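Local coordinates for protein 4-alpha-glucanotransferase (Corynebacterium glutamicum, PDB 5B68) that belongs to the amylomaltases, also called disproportionating enzymes, and carries a TIM-barrel-type 4-alpha-glucanotransferase domain behind an N-terminal beta-sandwich domain, at residues I184-S189 with R658-P663. Numbering follows the deposited sequence.
Sequences IYSVRS and RAQNQP. With SO4 (sulfate ion), chain E.
Tyr185 and Ser186 meet Gln660 in a small, buried contact between two loops of the TIM-barrel-type domain, one after strand 177-182 and one that follows helix 650-654, just beyond the neighbouring parallel strand 645-649. It shows how one bent glutamine can bridge a gap that the backbones leave wide, since the closest CA pair, Ser186 and Gln660, lies 9.0 Å apart. Gln660 starts with CG anti to the backbone N (chi1 -172°) and then bends at chi2, which carries its amide up to the phenol end of Tyr185. There OH of Tyr185 sits 3.1 Å from CG of Gln660, and OE1 of Gln660 lies 3.8 Å from CE1 of Tyr185, at the edge of the ring and in its plane. With OE1 there and the two planes 77° apart, the amide does not lie over the ring face. On the amide's other branch, NE2 of Gln660 approaches CB of Ser186 at 3.7 Å. The meeting is by van der Waals contact; the polar ends hydrogen-bond elsewhere: Tyr185 OH with Gln183 OE1, Ser186 OG with Gln183 O, and Gln660 OE1 with the backbone N of Ile675. Further along, Asn661 ND2 donates to O1 of a sulfate ion at 3.0 Å and also bonds to Asp561. Trp673 touches the Tyr185 side chain, while helix 572-579 packs against Ala659 and Gln662, and the 184-189 segment leads on toward helix 198-209.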
ATOM      1  N   ILE A 184       8.320   7.751   9.466  1.00 19.94           N
ATOM      2  CA  ILE A 184       8.457   9.192   9.664  1.00 20.47           C
ATOM      3  C   ILE A 184       7.771   9.766  10.920  1.00 19.03           C
ATOM      4  O   ILE A 184       8.265  10.739  11.491  1.00 20.09           O
ATOM      5  CB  ILE A 184       8.096  10.006   8.353  1.00 22.61           C
ATOM      6  CG1 ILE A 184       8.553  11.454   8.429  1.00 23.66           C
ATOM      7  CG2 ILE A 184       6.606   9.923   8.108  1.00 23.93           C
ATOM      8  CD1 ILE A 184      10.053  11.558   8.539  1.00 26.48           C
ATOM      9  N   TYR A 185       6.648   9.183  11.314  1.00 20.76           N
ATOM     10  CA  TYR A 185       5.924   9.605  12.563  1.00 20.25           C
ATOM     11  C   TYR A 185       6.884   9.469  13.789  1.00 19.90           C
ATOM     12  O   TYR A 185       6.744  10.163  14.780  1.00 23.11           O
ATOM     13  CB  TYR A 185       4.662   8.711  12.794  1.00 20.94           C
ATOM     14  CG  TYR A 185       4.900   7.246  12.724  1.00 20.38           C
ATOM     15  CD1 TYR A 185       5.380   6.552  13.852  1.00 20.18           C
ATOM     16  CD2 TYR A 185       4.748   6.534  11.548  1.00 18.58           C
ATOM     17  CE1 TYR A 185       5.665   5.234  13.793  1.00 21.01           C
ATOM     18  CE2 TYR A 185       5.043   5.176  11.469  1.00 19.30           C
ATOM     19  CZ  TYR A 185       5.522   4.550  12.617  1.00 19.00           C
ATOM     20  OH  TYR A 185       5.852   3.242  12.606  1.00 21.64           O
ATOM     21  N   SER A 186       7.828   8.547  13.687  1.00 20.27           N
ATOM     22  CA  SER A 186       8.749   8.277  14.797  1.00 21.59           C
ATOM     23  C   SER A 186      10.006   9.121  14.805  1.00 22.72           C
ATOM     24  O   SER A 186      10.761   9.041  15.777  1.00 22.86           O
ATOM     25  CB  SER A 186       9.182   6.799  14.829  1.00 21.69           C
ATOM     26  OG  SER A 186      10.126   6.442  13.799  1.00 21.89           O
ATOM     27  N   VAL A 187      10.246   9.896  13.755  1.00 21.20           N
ATOM     28  CA  VAL A 187      11.460  10.685  13.643  1.00 21.50           C
ATOM     29  C   VAL A 187      11.147  12.150  13.838  1.00 23.11           C
ATOM     30  O   VAL A 187      10.380  12.725  13.106  1.00 25.97           O
ATOM     31  CB  VAL A 187      12.105  10.537  12.257  1.00 21.47           C
ATOM     32  CG1 VAL A 187      13.465  11.199  12.221  1.00 22.81           C
ATOM     33  CG2 VAL A 187      12.211   9.093  11.875  1.00 22.08           C
ATOM     34  N   ARG A 188      11.797  12.750  14.815  1.00 19.73           N
ATOM     35  CA  ARG A 188      11.499  14.091  15.219  1.00 20.41           C
ATOM     36  C   ARG A 188      12.670  15.028  14.964  1.00 20.70           C
ATOM     37  O   ARG A 188      13.815  14.634  15.008  1.00 22.04           O
ATOM     38  CB  ARG A 188      11.161  14.121  16.708  1.00 20.68           C
ATOM     39  CG  ARG A 188       9.789  13.592  17.078  1.00 22.03           C
ATOM     40  CD  ARG A 188       9.769  12.087  17.257  1.00 23.30           C
ATOM     41  NE  ARG A 188      10.608  11.634  18.350  1.00 24.83           N
ATOM     42  CZ  ARG A 188      10.246  11.580  19.624  1.00 28.29           C
ATOM     43  NH1 ARG A 188       9.043  11.966  20.003  1.00 26.88           N
ATOM     44  NH2 ARG A 188      11.096  11.147  20.527  1.00 26.82           N
ATOM     45  N   SER A 189      12.336  16.272  14.666  1.00 21.28           N
ATOM     46  CA  SER A 189      13.257  17.389  14.678  1.00 23.47           C
ATOM     47  C   SER A 189      13.046  18.155  15.968  1.00 22.10           C
ATOM     48  O   SER A 189      12.209  17.801  16.758  1.00 24.84           O
ATOM     49  CB  SER A 189      13.021  18.300  13.482  1.00 23.16           C
ATOM     50  OG  SER A 189      11.804  18.990  13.585  1.00 22.34           O
ATOM     51  N   ARG A 658      14.892  -1.152  19.683  1.00 36.56           N
ATOM     52  CA  ARG A 658      13.426  -1.408  19.796  1.00 34.32           C
ATOM     53  C   ARG A 658      12.670  -1.619  18.441  1.00 33.98           C
ATOM     54  O   ARG A 658      12.738  -0.758  17.547  1.00 28.87           O
ATOM     55  CB  ARG A 658      12.792  -0.287  20.577  1.00 36.52           C
ATOM     56  CG  ARG A 658      13.418  -0.077  21.937  1.00 36.28           C
ATOM     57  CD  ARG A 658      12.497   0.662  22.864  1.00 41.53           C
ATOM     58  NE  ARG A 658      12.501   2.114  22.677  1.00 42.91           N
ATOM     59  CZ  ARG A 658      11.707   2.949  23.361  1.00 43.12           C
ATOM     60  NH1 ARG A 658      11.759   4.252  23.165  1.00 39.55           N
ATOM     61  NH2 ARG A 658      10.845   2.479  24.275  1.00 48.07           N
ATOM     62  N   ALA A 659      11.961  -2.769  18.322  1.00 31.33           N
ATOM     63  CA  ALA A 659      11.025  -3.060  17.221  1.00 29.11           C
ATOM     64  C   ALA A 659       9.926  -2.031  17.170  1.00 26.72           C
ATOM     65  O   ALA A 659       9.480  -1.501  18.211  1.00 30.80           O
ATOM     66  CB  ALA A 659      10.436  -4.455  17.306  1.00 31.03           C
ATOM     67  N   GLN A 660       9.575  -1.644  15.941  1.00 26.26           N
ATOM     68  CA  GLN A 660       8.485  -0.690  15.753  1.00 27.29           C
ATOM     69  C   GLN A 660       7.137  -1.439  15.838  1.00 25.60           C
ATOM     70  O   GLN A 660       6.146  -0.877  16.342  1.00 26.48           O
ATOM     71  CB  GLN A 660       8.584  -0.039  14.368  1.00 24.03           C
ATOM     72  CG  GLN A 660       7.601   1.133  14.145  1.00 23.51           C
ATOM     73  CD  GLN A 660       7.712   2.261  15.128  1.00 22.37           C
ATOM     74  OE1 GLN A 660       6.862   2.415  16.013  1.00 23.34           O
ATOM     75  NE2 GLN A 660       8.762   3.120  14.984  1.00 22.48           N
ATOM     76  N   ASN A 661       7.122  -2.618  15.255  1.00 26.37           N
ATOM     77  CA  ASN A 661       5.927  -3.481  15.224  1.00 31.90           C
ATOM     78  C   ASN A 661       6.340  -4.904  15.536  1.00 33.66           C
ATOM     79  O   ASN A 661       7.355  -5.384  14.984  1.00 32.08           O
ATOM     80  CB  ASN A 661       5.312  -3.452  13.816  1.00 30.10           C
ATOM     81  CG  ASN A 661       3.990  -4.272  13.707  1.00 29.14           C
ATOM     82  OD1 ASN A 661       3.130  -4.180  14.568  1.00 28.36           O
ATOM     83  ND2 ASN A 661       3.846  -5.035  12.639  1.00 29.99           N
ATOM     84  N   GLN A 662       5.569  -5.594  16.391  1.00 32.69           N
ATOM     85  CA  GLN A 662       5.729  -7.057  16.561  1.00 38.12           C
ATOM     86  C   GLN A 662       4.495  -7.690  15.907  1.00 38.11           C
ATOM     87  O   GLN A 662       3.408  -7.558  16.472  1.00 40.55           O
ATOM     88  CB  GLN A 662       5.847  -7.443  18.050  1.00 37.21           C
ATOM     89  CG  GLN A 662       5.925  -8.938  18.256  1.00 42.09           C
ATOM     90  CD  GLN A 662       7.084  -9.551  17.499  1.00 44.30           C
ATOM     91  OE1 GLN A 662       6.907 -10.342  16.567  1.00 47.20           O
ATOM     92  NE2 GLN A 662       8.288  -9.130  17.857  1.00 49.25           N
ATOM     93  N   PRO A 663       4.630  -8.290  14.692  1.00 38.09           N
ATOM     94  CA  PRO A 663       3.419  -8.817  14.019  1.00 42.98           C
ATOM     95  C   PRO A 663       2.652  -9.811  14.886  1.00 48.08           C
ATOM     96  O   PRO A 663       3.271 -10.495  15.733  1.00 41.37           O
ATOM     97  CB  PRO A 663       3.972  -9.478  12.730  1.00 43.62           C
ATOM     98  CG  PRO A 663       5.148  -8.607  12.398  1.00 41.64           C
ATOM     99  CD  PRO A 663       5.773  -8.266  13.737  1.00 42.53           C
TER
HETATM  100  S   SO4 E 804       0.298  -7.054  12.243  1.00 56.25           S
HETATM  101  O1  SO4 E 804       0.956  -5.723  12.136  1.00 56.66           O
HETATM  102  O2  SO4 E 804      -0.888  -6.987  11.369  1.00 55.80           O
HETATM  103  O3  SO4 E 804       1.227  -8.098  11.752  1.00 62.54           O
HETATM  104  O4  SO4 E 804      -0.010  -7.399  13.636  1.00 42.53           O